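Local coordinates for protein putative alpha-L-fucosidase (Bacteroides thetaiotaomicron, PDB 4H41) that is a putative TIM-barrel alpha-L-fucosidase that probably releases fucose from host glycans, at residues Phe60-Arg65 with Met317-Ala322; Gly158-Ser163 with Lys182-Ile187; Ser314-Met317 with Ala322-Gln325. All coordinates share one frame; numbering follows the deposited sequence.

Interaction 1 of 3, residues Phe60-Arg65 with Met317-Ala322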
ATOM      1  N   PHE B  60       6.334 -23.392   1.106  1.00 16.48           N
ATOM      2  CA  PHE B  60       5.932 -24.639   0.446  1.00 15.47           C
ATOM      3  C   PHE B  60       5.175 -25.537   1.439  1.00 18.37           C
ATOM      4  O   PHE B  60       4.243 -26.253   1.048  1.00 18.87           O
ATOM      5  CB  PHE B  60       7.128 -25.354  -0.158  1.00 17.66           C
ATOM      6  CG  PHE B  60       7.404 -24.973  -1.604  1.00 18.36           C
ATOM      7  CD1 PHE B  60       7.804 -23.676  -1.936  1.00 20.83           C
ATOM      8  CD2 PHE B  60       7.290 -25.912  -2.625  1.00 20.70           C
ATOM      9  CE1 PHE B  60       8.057 -23.314  -3.263  1.00 22.15           C
ATOM     10  CE2 PHE B  60       7.587 -25.561  -3.950  1.00 23.21           C
ATOM     11  CZ  PHE B  60       8.011 -24.276  -4.249  1.00 21.85           C
ATOM     12  N   GLN B  61       5.564 -25.512   2.728  1.00 18.55           N
ATOM     13  CA  GLN B  61       4.844 -26.243   3.772  1.00 17.78           C
ATOM     14  C   GLN B  61       3.413 -25.705   3.946  1.00 22.94           C
ATOM     15  O   GLN B  61       2.479 -26.511   4.059  1.00 20.36           O
ATOM     16  CB  GLN B  61       5.576 -26.158   5.108  1.00 19.02           C
ATOM     17  CG  GLN B  61       6.931 -26.851   5.140  1.00 22.61           C
ATOM     18  CD  GLN B  61       7.572 -26.641   6.470  1.00 32.70           C
ATOM     19  OE1 GLN B  61       6.963 -26.945   7.501  1.00 34.25           O
ATOM     20  NE2 GLN B  61       8.823 -26.183   6.497  1.00 29.81           N
ATOM     21  N   HIS B  62       3.238 -24.361   3.905  1.00 18.98           N
ATOM     22  CA  HIS B  62       1.900 -23.741   4.029  1.00 18.70           C
ATOM     23  C   HIS B  62       1.053 -24.130   2.813  1.00 22.05           C
ATOM     24  O   HIS B  62      -0.144 -24.383   2.943  1.00 20.73           O
ATOM     25  CB  HIS B  62       1.958 -22.180   4.170  1.00 18.41           C
ATOM     26  CG  HIS B  62       2.617 -21.663   5.425  1.00 21.36           C
ATOM     27  ND1 HIS B  62       2.264 -22.144   6.679  1.00 24.07           N
ATOM     28  CD2 HIS B  62       3.501 -20.655   5.579  1.00 22.83           C
ATOM     29  CE1 HIS B  62       2.999 -21.464   7.550  1.00 24.13           C
ATOM     30  NE2 HIS B  62       3.774 -20.562   6.932  1.00 23.53           N
HETATM   31  N   MSE B  63       1.688 -24.241   1.631  1.00 18.85           N
HETATM   32  CA  MSE B  63       0.993 -24.663   0.410  1.00 16.58           C
HETATM   33  C   MSE B  63       0.556 -26.098   0.497  1.00 19.82           C
HETATM   34  O   MSE B  63      -0.587 -26.426   0.190  1.00 18.95           O
HETATM   35  CB  MSE B  63       1.909 -24.502  -0.816  1.00 17.03           C
HETATM   36  CG  MSE B  63       2.237 -23.073  -1.182  1.00 18.47           C
HETATM   37 SE   MSE B  63       3.621 -23.164  -2.569  0.75 22.12          SE
HETATM   38  CE  MSE B  63       4.258 -21.340  -2.458  1.00 21.08           C
ATOM     39  N   LYS B  64       1.459 -26.966   0.961  1.00 20.03           N
ATOM     40  CA  LYS B  64       1.162 -28.393   1.053  1.00 18.28           C
ATOM     41  C   LYS B  64      -0.005 -28.671   1.980  1.00 20.80           C
ATOM     42  O   LYS B  64      -0.846 -29.532   1.680  1.00 19.34           O
ATOM     43  CB  LYS B  64       2.399 -29.153   1.539  1.00 20.13           C
ATOM     44  CG  LYS B  64       2.296 -30.680   1.482  1.00 25.72           C
ATOM     45  CD  LYS B  64       2.347 -31.171   0.069  1.00 38.43           C
ATOM     46  CE  LYS B  64       2.340 -32.669  -0.060  1.00 35.52           C
ATOM     47  NZ  LYS B  64       2.371 -33.002  -1.497  1.00 37.26           N
ATOM     48  N   ARG B  65      -0.090 -27.929   3.085  1.00 17.18           N
ATOM     49  CA  ARG B  65      -1.187 -28.092   4.037  1.00 17.48           C
ATOM     50  C   ARG B  65      -2.554 -27.943   3.383  1.00 22.92           C
ATOM     51  O   ARG B  65      -3.489 -28.621   3.798  1.00 21.56           O
ATOM     52  CB  ARG B  65      -1.032 -27.092   5.155  1.00 19.33           C
ATOM     53  CG  ARG B  65      -2.054 -27.228   6.244  1.00 25.90           C
ATOM     54  CD  ARG B  65      -1.797 -26.235   7.325  1.00 31.03           C
ATOM     55  NE  ARG B  65      -2.763 -26.390   8.408  1.00 32.35           N
ATOM     56  CZ  ARG B  65      -2.833 -25.601   9.468  1.00 43.17           C
ATOM     57  NH1 ARG B  65      -2.003 -24.570   9.597  1.00 31.71           N
ATOM     58  NH2 ARG B  65      -3.731 -25.836  10.412  1.00 36.34           N
HETATM   59  N   MSE B 317      -2.172 -15.280   0.035  1.00 13.49           N
HETATM   60  CA  MSE B 317      -2.823 -16.273   0.884  1.00 12.72           C
HETATM   61  C   MSE B 317      -1.922 -16.865   1.925  1.00 18.10           C
HETATM   62  O   MSE B 317      -2.380 -17.690   2.695  1.00 19.43           O
HETATM   63  CB  MSE B 317      -3.408 -17.416   0.034  1.00 14.04           C
HETATM   64  CG  MSE B 317      -4.317 -16.964  -1.021  1.00 18.11           C
HETATM   65 SE   MSE B 317      -5.090 -18.519  -2.002  0.75 23.57          SE
HETATM   66  CE  MSE B 317      -6.003 -19.375  -0.490  1.00 20.57           C
ATOM     67  N   SER B 318      -0.674 -16.479   1.995  1.00 15.47           N
ATOM     68  CA  SER B 318       0.214 -17.163   2.923  1.00 15.40           C
ATOM     69  C   SER B 318       0.202 -16.609   4.321  1.00 18.02           C
ATOM     70  O   SER B 318       0.342 -15.412   4.497  1.00 14.68           O
ATOM     71  CB  SER B 318       1.647 -17.080   2.418  1.00 16.75           C
ATOM     72  OG  SER B 318       2.552 -17.622   3.376  1.00 17.47           O
ATOM     73  N   PRO B 319       0.265 -17.476   5.349  1.00 15.95           N
ATOM     74  CA  PRO B 319       0.499 -16.979   6.721  1.00 14.41           C
ATOM     75  C   PRO B 319       1.830 -16.235   6.904  1.00 17.95           C
ATOM     76  O   PRO B 319       1.985 -15.458   7.849  1.00 16.21           O
ATOM     77  CB  PRO B 319       0.528 -18.296   7.559  1.00 17.19           C
ATOM     78  CG  PRO B 319      -0.273 -19.248   6.785  1.00 20.96           C
ATOM     79  CD  PRO B 319       0.051 -18.935   5.328  1.00 18.22           C
ATOM     80  N   GLN B 320       2.783 -16.418   5.972  1.00 14.76           N
ATOM     81  CA  GLN B 320       4.077 -15.754   6.021  1.00 13.31           C
ATOM     82  C   GLN B 320       4.110 -14.431   5.272  1.00 16.72           C
ATOM     83  O   GLN B 320       5.091 -13.680   5.403  1.00 17.29           O
ATOM     84  CB  GLN B 320       5.109 -16.708   5.388  1.00 14.62           C
ATOM     85  CG  GLN B 320       6.540 -16.336   5.694  1.00 21.10           C
ATOM     86  CD  GLN B 320       7.532 -17.376   5.230  1.00 28.04           C
ATOM     87  OE1 GLN B 320       8.650 -17.381   5.704  1.00 22.92           O
ATOM     88  NE2 GLN B 320       7.194 -18.250   4.261  1.00 18.87           N
ATOM     89  N   SER B 321       3.063 -14.097   4.523  1.00 14.15           N
ATOM     90  CA  SER B 321       3.074 -12.860   3.761  1.00 13.86           C
ATOM     91  C   SER B 321       3.207 -11.614   4.641  1.00 16.58           C
ATOM     92  O   SER B 321       2.593 -11.517   5.708  1.00 15.04           O
ATOM     93  CB  SER B 321       1.803 -12.701   2.934  1.00 15.52           C
ATOM     94  OG  SER B 321       1.871 -11.492   2.194  1.00 13.09           O
ATOM     95  N   ALA B 322       3.878 -10.590   4.078  1.00 14.19           N
ATOM     96  CA  ALA B 322       3.953  -9.250   4.687  1.00 13.40           C
ATOM     97  C   ALA B 322       2.565  -8.601   4.763  1.00 16.19           C
ATOM     98  O   ALA B 322       2.359  -7.667   5.539  1.00 14.48           O
ATOM     99  CB  ALA B 322       4.889  -8.366   3.863  1.00 13.42           C
TER

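Interaction 2 of 3, residues Gly158-Ser163 with Lys182-Ile187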
ATOM      1  N   GLY B 158       7.895 -30.546 -14.402  1.00 22.13           N
ATOM      2  CA  GLY B 158       6.710 -31.188 -14.937  1.00 22.36           C
ATOM      3  C   GLY B 158       5.881 -30.499 -15.975  1.00 24.34           C
ATOM      4  O   GLY B 158       4.849 -31.040 -16.365  1.00 23.52           O
ATOM      5  N   GLY B 159       6.283 -29.322 -16.383  1.00 20.94           N
ATOM      6  CA  GLY B 159       5.489 -28.567 -17.330  1.00 19.88           C
ATOM      7  C   GLY B 159       6.044 -27.216 -17.668  1.00 23.08           C
ATOM      8  O   GLY B 159       7.053 -26.783 -17.099  1.00 23.23           O
ATOM      9  N   TRP B 160       5.372 -26.562 -18.604  1.00 20.24           N
ATOM     10  CA  TRP B 160       5.748 -25.262 -19.132  1.00 20.35           C
ATOM     11  C   TRP B 160       4.596 -24.294 -19.056  1.00 20.75           C
ATOM     12  O   TRP B 160       3.464 -24.651 -19.374  1.00 20.46           O
ATOM     13  CB  TRP B 160       6.152 -25.406 -20.601  1.00 19.38           C
ATOM     14  CG  TRP B 160       7.216 -26.434 -20.850  1.00 20.42           C
ATOM     15  CD1 TRP B 160       7.036 -27.754 -21.102  1.00 23.23           C
ATOM     16  CD2 TRP B 160       8.636 -26.204 -20.888  1.00 21.10           C
ATOM     17  NE1 TRP B 160       8.247 -28.348 -21.403  1.00 23.87           N
ATOM     18  CE2 TRP B 160       9.251 -27.427 -21.244  1.00 24.41           C
ATOM     19  CE3 TRP B 160       9.450 -25.080 -20.669  1.00 22.78           C
ATOM     20  CZ2 TRP B 160      10.639 -27.559 -21.383  1.00 24.35           C
ATOM     21  CZ3 TRP B 160      10.832 -25.205 -20.862  1.00 25.15           C
ATOM     22  CH2 TRP B 160      11.406 -26.435 -21.211  1.00 26.50           C
ATOM     23  N   TYR B 161       4.878 -23.065 -18.675  1.00 18.76           N
ATOM     24  CA  TYR B 161       3.892 -22.006 -18.644  1.00 16.73           C
ATOM     25  C   TYR B 161       4.276 -21.019 -19.740  1.00 21.31           C
ATOM     26  O   TYR B 161       5.372 -20.445 -19.704  1.00 19.81           O
ATOM     27  CB  TYR B 161       3.798 -21.352 -17.255  1.00 18.10           C
ATOM     28  CG  TYR B 161       3.014 -20.064 -17.293  1.00 16.29           C
ATOM     29  CD1 TYR B 161       1.684 -20.048 -17.714  1.00 18.11           C
ATOM     30  CD2 TYR B 161       3.614 -18.852 -16.994  1.00 16.98           C
ATOM     31  CE1 TYR B 161       0.968 -18.858 -17.799  1.00 19.61           C
ATOM     32  CE2 TYR B 161       2.894 -17.659 -17.030  1.00 17.85           C
ATOM     33  CZ  TYR B 161       1.577 -17.664 -17.478  1.00 18.98           C
ATOM     34  OH  TYR B 161       0.858 -16.518 -17.623  1.00 21.06           O
ATOM     35  N   ILE B 162       3.408 -20.843 -20.727  1.00 18.64           N
ATOM     36  CA  ILE B 162       3.648 -19.915 -21.850  1.00 20.55           C
ATOM     37  C   ILE B 162       3.170 -18.557 -21.358  1.00 25.31           C
ATOM     38  O   ILE B 162       1.966 -18.305 -21.262  1.00 24.32           O
ATOM     39  CB  ILE B 162       2.958 -20.440 -23.130  1.00 25.00           C
ATOM     40  CG1 ILE B 162       3.516 -21.833 -23.505  1.00 26.06           C
ATOM     41  CG2 ILE B 162       3.139 -19.450 -24.287  1.00 27.91           C
ATOM     42  CD1 ILE B 162       2.643 -22.609 -24.405  1.00 32.47           C
ATOM     43  N   SER B 163       4.128 -17.739 -20.910  1.00 22.27           N
ATOM     44  CA  SER B 163       3.892 -16.524 -20.140  1.00 20.90           C
ATOM     45  C   SER B 163       3.471 -15.277 -20.926  1.00 24.90           C
ATOM     46  O   SER B 163       3.169 -14.260 -20.285  1.00 25.33           O
ATOM     47  CB  SER B 163       5.141 -16.199 -19.307  1.00 22.80           C
ATOM     48  OG  SER B 163       6.263 -16.092 -20.158  1.00 28.30           O
ATOM     49  N   LYS B 182       5.155 -25.808 -29.277  1.00 23.88           N
ATOM     50  CA  LYS B 182       5.775 -26.923 -30.014  1.00 24.42           C
ATOM     51  C   LYS B 182       7.194 -27.199 -29.518  1.00 26.22           C
ATOM     52  O   LYS B 182       7.563 -28.362 -29.360  1.00 26.81           O
ATOM     53  CB  LYS B 182       5.805 -26.635 -31.514  1.00 27.26           C
ATOM     54  CG  LYS B 182       6.443 -27.787 -32.304  1.00 36.63           C
ATOM     55  CD  LYS B 182       6.217 -27.710 -33.772  1.00 46.89           C
ATOM     56  CE  LYS B 182       7.125 -28.691 -34.526  1.00 51.11           C
ATOM     57  NZ  LYS B 182       6.824 -30.106 -34.161  1.00 73.25           N
ATOM     58  N   GLN B 183       8.006 -26.157 -29.326  1.00 24.71           N
ATOM     59  CA  GLN B 183       9.386 -26.378 -28.871  1.00 24.15           C
ATOM     60  C   GLN B 183       9.408 -26.976 -27.476  1.00 28.01           C
ATOM     61  O   GLN B 183      10.151 -27.902 -27.220  1.00 27.57           O
ATOM     62  CB  GLN B 183      10.205 -25.110 -28.905  1.00 26.55           C
ATOM     63  CG  GLN B 183      11.701 -25.421 -28.790  1.00 31.63           C
ATOM     64  CD  GLN B 183      12.533 -24.195 -28.637  1.00 38.04           C
ATOM     65  OE1 GLN B 183      12.027 -23.078 -28.739  1.00 35.83           O
ATOM     66  NE2 GLN B 183      13.807 -24.379 -28.272  1.00 27.77           N
ATOM     67  N   CYS B 184       8.568 -26.475 -26.580  1.00 24.14           N
ATOM     68  CA  CYS B 184       8.456 -27.035 -25.226  1.00 24.07           C
ATOM     69  C   CYS B 184       8.117 -28.527 -25.268  1.00 26.94           C
ATOM     70  O   CYS B 184       8.729 -29.348 -24.576  1.00 27.04           O
ATOM     71  CB  CYS B 184       7.401 -26.266 -24.441  1.00 23.84           C
ATOM     72  SG  CYS B 184       7.906 -24.585 -24.034  1.00 26.02           S
ATOM     73  N   LYS B 185       7.114 -28.873 -26.034  1.00 25.01           N
ATOM     74  CA  LYS B 185       6.660 -30.256 -26.106  1.00 25.45           C
ATOM     75  C   LYS B 185       7.685 -31.167 -26.760  1.00 29.57           C
ATOM     76  O   LYS B 185       7.921 -32.261 -26.264  1.00 30.76           O
ATOM     77  CB  LYS B 185       5.335 -30.353 -26.865  1.00 26.69           C
ATOM     78  CG  LYS B 185       4.185 -29.857 -25.997  1.00 29.97           C
ATOM     79  CD  LYS B 185       2.880 -30.447 -26.339  1.00 33.20           C
ATOM     80  CE  LYS B 185       1.840 -30.132 -25.283  1.00 30.93           C
ATOM     81  NZ  LYS B 185       1.870 -31.117 -24.180  1.00 28.72           N
ATOM     82  N   ASP B 186       8.275 -30.720 -27.854  1.00 28.22           N
ATOM     83  CA  ASP B 186       9.294 -31.508 -28.572  1.00 28.11           C
ATOM     84  C   ASP B 186      10.502 -31.796 -27.708  1.00 32.05           C
ATOM     85  O   ASP B 186      10.931 -32.942 -27.641  1.00 32.07           O
ATOM     86  CB  ASP B 186       9.770 -30.765 -29.826  1.00 28.75           C
ATOM     87  CG  ASP B 186       8.810 -30.793 -30.999  1.00 37.83           C
ATOM     88  OD1 ASP B 186       7.832 -31.562 -30.953  1.00 39.33           O
ATOM     89  OD2 ASP B 186       9.042 -30.042 -31.971  1.00 44.31           O
ATOM     90  N   ILE B 187      11.048 -30.762 -27.019  1.00 27.45           N
ATOM     91  CA  ILE B 187      12.274 -30.950 -26.262  1.00 26.28           C
ATOM     92  C   ILE B 187      12.042 -31.795 -25.030  1.00 30.56           C
ATOM     93  O   ILE B 187      12.974 -32.426 -24.561  1.00 29.05           O
ATOM     94  CB  ILE B 187      12.938 -29.586 -25.904  1.00 29.13           C
ATOM     95  CG1 ILE B 187      14.456 -29.746 -25.738  1.00 31.43           C
ATOM     96  CG2 ILE B 187      12.282 -28.918 -24.661  1.00 26.58           C
ATOM     97  CD1 ILE B 187      15.164 -28.516 -25.667  1.00 40.08           C
TER

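Interaction 3 of 3, residues Ser314-Met317 with Ala322-Gln325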
ATOM      1  N   SER B 314       1.976 -16.913  -2.179  1.00 16.10           N
ATOM      2  CA  SER B 314       2.979 -16.338  -1.254  1.00 15.40           C
ATOM      3  C   SER B 314       2.651 -14.924  -0.752  1.00 17.24           C
ATOM      4  O   SER B 314       2.964 -14.617   0.390  1.00 17.15           O
ATOM      5  CB  SER B 314       4.366 -16.377  -1.850  1.00 16.29           C
ATOM      6  OG  SER B 314       4.681 -17.742  -2.111  1.00 18.69           O
ATOM      7  N   HIS B 315       2.148 -14.050  -1.612  1.00 13.33           N
ATOM      8  CA  HIS B 315       1.786 -12.704  -1.189  1.00 12.86           C
ATOM      9  C   HIS B 315       0.383 -12.609  -0.656  1.00 14.64           C
ATOM     10  O   HIS B 315       0.111 -11.792   0.254  1.00 13.99           O
ATOM     11  CB  HIS B 315       1.897 -11.723  -2.364  1.00 12.42           C
ATOM     12  CG  HIS B 315       3.301 -11.345  -2.728  1.00 15.53           C
ATOM     13  ND1 HIS B 315       4.082 -12.151  -3.518  1.00 16.63           N
ATOM     14  CD2 HIS B 315       4.009 -10.235  -2.414  1.00 17.37           C
ATOM     15  CE1 HIS B 315       5.239 -11.516  -3.661  1.00 15.62           C
ATOM     16  NE2 HIS B 315       5.211 -10.341  -3.050  1.00 16.29           N
ATOM     17  N   PHE B 316      -0.556 -13.316  -1.296  1.00 12.97           N
ATOM     18  CA  PHE B 316      -1.962 -13.056  -1.040  1.00 12.08           C
ATOM     19  C   PHE B 316      -2.718 -14.087  -0.216  1.00 16.53           C
ATOM     20  O   PHE B 316      -3.801 -13.747   0.240  1.00 14.92           O
ATOM     21  CB  PHE B 316      -2.677 -12.770  -2.354  1.00 11.85           C
ATOM     22  CG  PHE B 316      -2.010 -11.609  -3.065  1.00 11.44           C
ATOM     23  CD1 PHE B 316      -2.066 -10.329  -2.540  1.00 12.72           C
ATOM     24  CD2 PHE B 316      -1.290 -11.805  -4.237  1.00 14.24           C
ATOM     25  CE1 PHE B 316      -1.438  -9.255  -3.175  1.00 12.66           C
ATOM     26  CE2 PHE B 316      -0.676 -10.717  -4.886  1.00 15.62           C
ATOM     27  CZ  PHE B 316      -0.721  -9.465  -4.325  1.00 14.74           C
HETATM   28  N   MSE B 317      -2.172 -15.280   0.035  1.00 13.49           N
HETATM   29  CA  MSE B 317      -2.823 -16.273   0.884  1.00 12.72           C
HETATM   30  C   MSE B 317      -1.922 -16.865   1.925  1.00 18.10           C
HETATM   31  O   MSE B 317      -2.380 -17.690   2.695  1.00 19.43           O
HETATM   32  CB  MSE B 317      -3.408 -17.416   0.034  1.00 14.04           C
HETATM   33  CG  MSE B 317      -4.317 -16.964  -1.021  1.00 18.11           C
HETATM   34 SE   MSE B 317      -5.090 -18.519  -2.002  0.75 23.57          SE
HETATM   35  CE  MSE B 317      -6.003 -19.375  -0.490  1.00 20.57           C
ATOM     36  N   ALA B 322       3.878 -10.590   4.078  1.00 14.19           N
ATOM     37  CA  ALA B 322       3.953  -9.250   4.687  1.00 13.40           C
ATOM     38  C   ALA B 322       2.565  -8.601   4.763  1.00 16.19           C
ATOM     39  O   ALA B 322       2.359  -7.667   5.539  1.00 14.48           O
ATOM     40  CB  ALA B 322       4.889  -8.366   3.863  1.00 13.42           C
ATOM     41  N   TYR B 323       1.613  -9.053   3.911  1.00 12.86           N
ATOM     42  CA  TYR B 323       0.245  -8.596   3.916  1.00 11.69           C
ATOM     43  C   TYR B 323      -0.492  -9.521   4.862  1.00 16.31           C
ATOM     44  O   TYR B 323      -0.882 -10.623   4.471  1.00 15.83           O
ATOM     45  CB  TYR B 323      -0.377  -8.634   2.498  1.00 11.07           C
ATOM     46  CG  TYR B 323       0.433  -7.944   1.423  1.00 13.18           C
ATOM     47  CD1 TYR B 323       1.222  -6.819   1.716  1.00 15.63           C
ATOM     48  CD2 TYR B 323       0.358  -8.354   0.098  1.00 14.17           C
ATOM     49  CE1 TYR B 323       1.884  -6.125   0.714  1.00 15.36           C
ATOM     50  CE2 TYR B 323       1.062  -7.694  -0.906  1.00 14.14           C
ATOM     51  CZ  TYR B 323       1.825  -6.582  -0.595  1.00 14.32           C
ATOM     52  OH  TYR B 323       2.542  -5.919  -1.561  1.00 15.80           O
ATOM     53  N   LEU B 324      -0.697  -9.085   6.102  1.00 15.57           N
ATOM     54  CA  LEU B 324      -1.266  -9.943   7.154  1.00 15.18           C
ATOM     55  C   LEU B 324      -2.716 -10.320   6.869  1.00 16.63           C
ATOM     56  O   LEU B 324      -3.194 -11.311   7.416  1.00 15.15           O
ATOM     57  CB  LEU B 324      -1.127  -9.327   8.538  1.00 15.08           C
ATOM     58  CG  LEU B 324       0.331  -9.018   8.979  1.00 20.17           C
ATOM     59  CD1 LEU B 324       0.340  -8.454  10.389  1.00 23.09           C
ATOM     60  CD2 LEU B 324       1.191 -10.253   8.915  1.00 23.58           C
ATOM     61  N   GLN B 325      -3.371  -9.623   5.935  1.00 11.92           N
ATOM     62  CA  GLN B 325      -4.724  -9.980   5.475  1.00 12.73           C
ATOM     63  C   GLN B 325      -4.698 -11.330   4.758  1.00 15.01           C
ATOM     64  O   GLN B 325      -5.722 -12.004   4.667  1.00 13.72           O
ATOM     65  CB  GLN B 325      -5.319  -8.899   4.529  1.00 12.52           C
ATOM     66  CG  GLN B 325      -5.210  -7.451   5.044  1.00 16.43           C
ATOM     67  CD  GLN B 325      -3.936  -6.736   4.625  1.00 20.89           C
ATOM     68  OE1 GLN B 325      -2.883  -7.359   4.407  1.00 16.65           O
ATOM     69  NE2 GLN B 325      -3.993  -5.431   4.483  1.00 15.26           N
TER

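Interaction 1 of 3, residues Phe60-Arg65 with Met317-Ala322
Pro319 packs over one face of the His62 imidazole, joining the first outer helix of a TIM barrel, 53-65, to the loop that follows the last barrel strand and the short helix 313-316. This is the tight part of the contact. Pro319 CG stands 3.9 Å from the centroid of the His62 ring and 11° off its normal, a CH-pi contact. On one side of it, Pro319 CD reaches His62 CG at 3.7 Å; on the other, Pro319 CB comes to 4.0 Å from His62 CE1, so three successive ring carbons follow the imidazole from root to far end. Proline suits the place twice over: its pyrrolidine offers a rigid row of C-H groups, and its restricted phi fits the second position of the type I turn from Ser318 to Ser321. With CG anti to the carbonyl carbon (chi1 -65°), His62 sends its ring off the helix to meet the loop.

The fit is looser beside the proline. Ser318 OG lies obliquely to the imidazole, 3.9 Å from His62 CD2, and Gln320 CB is farther still, at 4.3 Å from the same carbon. Both polar ends also reach back to helix 53-65, Ser318 OG to Asp59 OD1 and Gln320 NE2 to Glu55 O and Asp59 OD1, so the loop is tied to an earlier part of that helix as well. On the solvent side, His62 and Pro319 both keep some exposure. The turn itself is stiffened from within, since Gln320 N donates to Ser318 OG in an ST turn (2.9 Å, 156°) and Ser321 N to Ser318 O at 3.0 Å.

Interaction 2 of 3, residues Gly158-Ser163 with Lys182-Ile187
Cys184 CB sits almost squarely over the five-membered ring of Trp160, 3.5 Å from its centroid and 7° off the normal. Its sulfur leans toward the benzo half of the indole, with Cys184 SG 3.6 Å from Trp160 CD2, so one short side chain makes both a CH-pi and a sulfur-aromatic contact on the same face. The lean follows from chi1 of -70°, which sets SG anti to the carbonyl carbon of Cys184. Farther out along the indole, Ile187 CG2 touches Trp160 CZ2 at 3.9 Å; the two side chains cross at about a right angle, and the isoleucine reaches the ring with its methyl branch.

Strand 157-162 and helix 173-187, which carry these residues, are the first two elements of a beta-alpha-beta unit of the TIM barrel, completed by strand 193-195. A broad tryptophan bridges the gap between sheet and helix, and a small cysteine lets the helix backbone come close to it.

Beyond this layer, Ser188 OG is hydrogen-bonded both to Trp160 NE1 and to Cys184 O, tying the indole nitrogen to the end of helix 173-187. Ile143 of helix 136-151 packs on both Cys184 and Ile187, and Trp147 of the same helix adds to the cover of Ile187.

Interaction 3 of 3, residues Ser314-Met317 with Ala322-Gln325
Tyr323 lays its CD2-CE2 side against His315 O and Phe316, and its atoms can be taken in order. A chi1 of -52° sets its CG anti to the carbonyl carbon and brings the ring to 314-317. Tyr323 CB begins the contact 3.9 Å from His315 O. One bond farther on, CG is still passing the same oxygen, and the closest approach comes at the next carbon, where Tyr323 CD2 lies 3.5 Å from His315 O, obliquely to the phenol ring. Tyr323 CE2 then meets two side chains: Phe316 CE1 at 3.7 Å and, less closely, His315 CD2 at 4.2 Å, where it lies at the imidazole edge. Contact with 314-317 ends here, short of CZ and its hydroxyl.

The Phe316 and Tyr323 side chains lie side by side, pointing the same way; their rings are inclined obliquely, planes at 32°. Flat aromatic groups cover each other well in this buried spot, and His315 CB lies 3.6 Å above the centre of one face of the Phe316 ring.

This packing joins the two ends of the short connection between helix 313-316 and helix 324-337, after the eighth barrel strand. His315 suits its place because both nitrogens are used, ND1 with Glu312 and NE2 with Pro47 O, which fixes the ring's rotation. Tyr323 also packs on Gln325 of a second subunit, so the contact borders the assembly interface.

His315 O already accepts a bond from Ser321 OG, and its fit against Tyr323 probably rests on shape more than on directed bonds.

All three contacts belong to one eight-stranded parallel barrel. Interactions 1 and 3 are neighbours, their centres 9 Å apart, sharing Met317 and Ala322 and touching through Ser321 and His315. Interaction 3 pairs the two ends of the connection between helices 313-316 and 324-337 with each other, whereas interaction 1 packs that connection on helix 53-65, linking the chain after the eighth strand back to the first barrel helix. Interaction 2, on the fourth strand and its following helix, falls between the two segments of interaction 1 along the chain and is complete before interaction 3 begins. Its centre is about 27 Å from that of interaction 1 and 30 Å from that of interaction 3, across the chain's centre from the latter, and it packs one barrel unit internally.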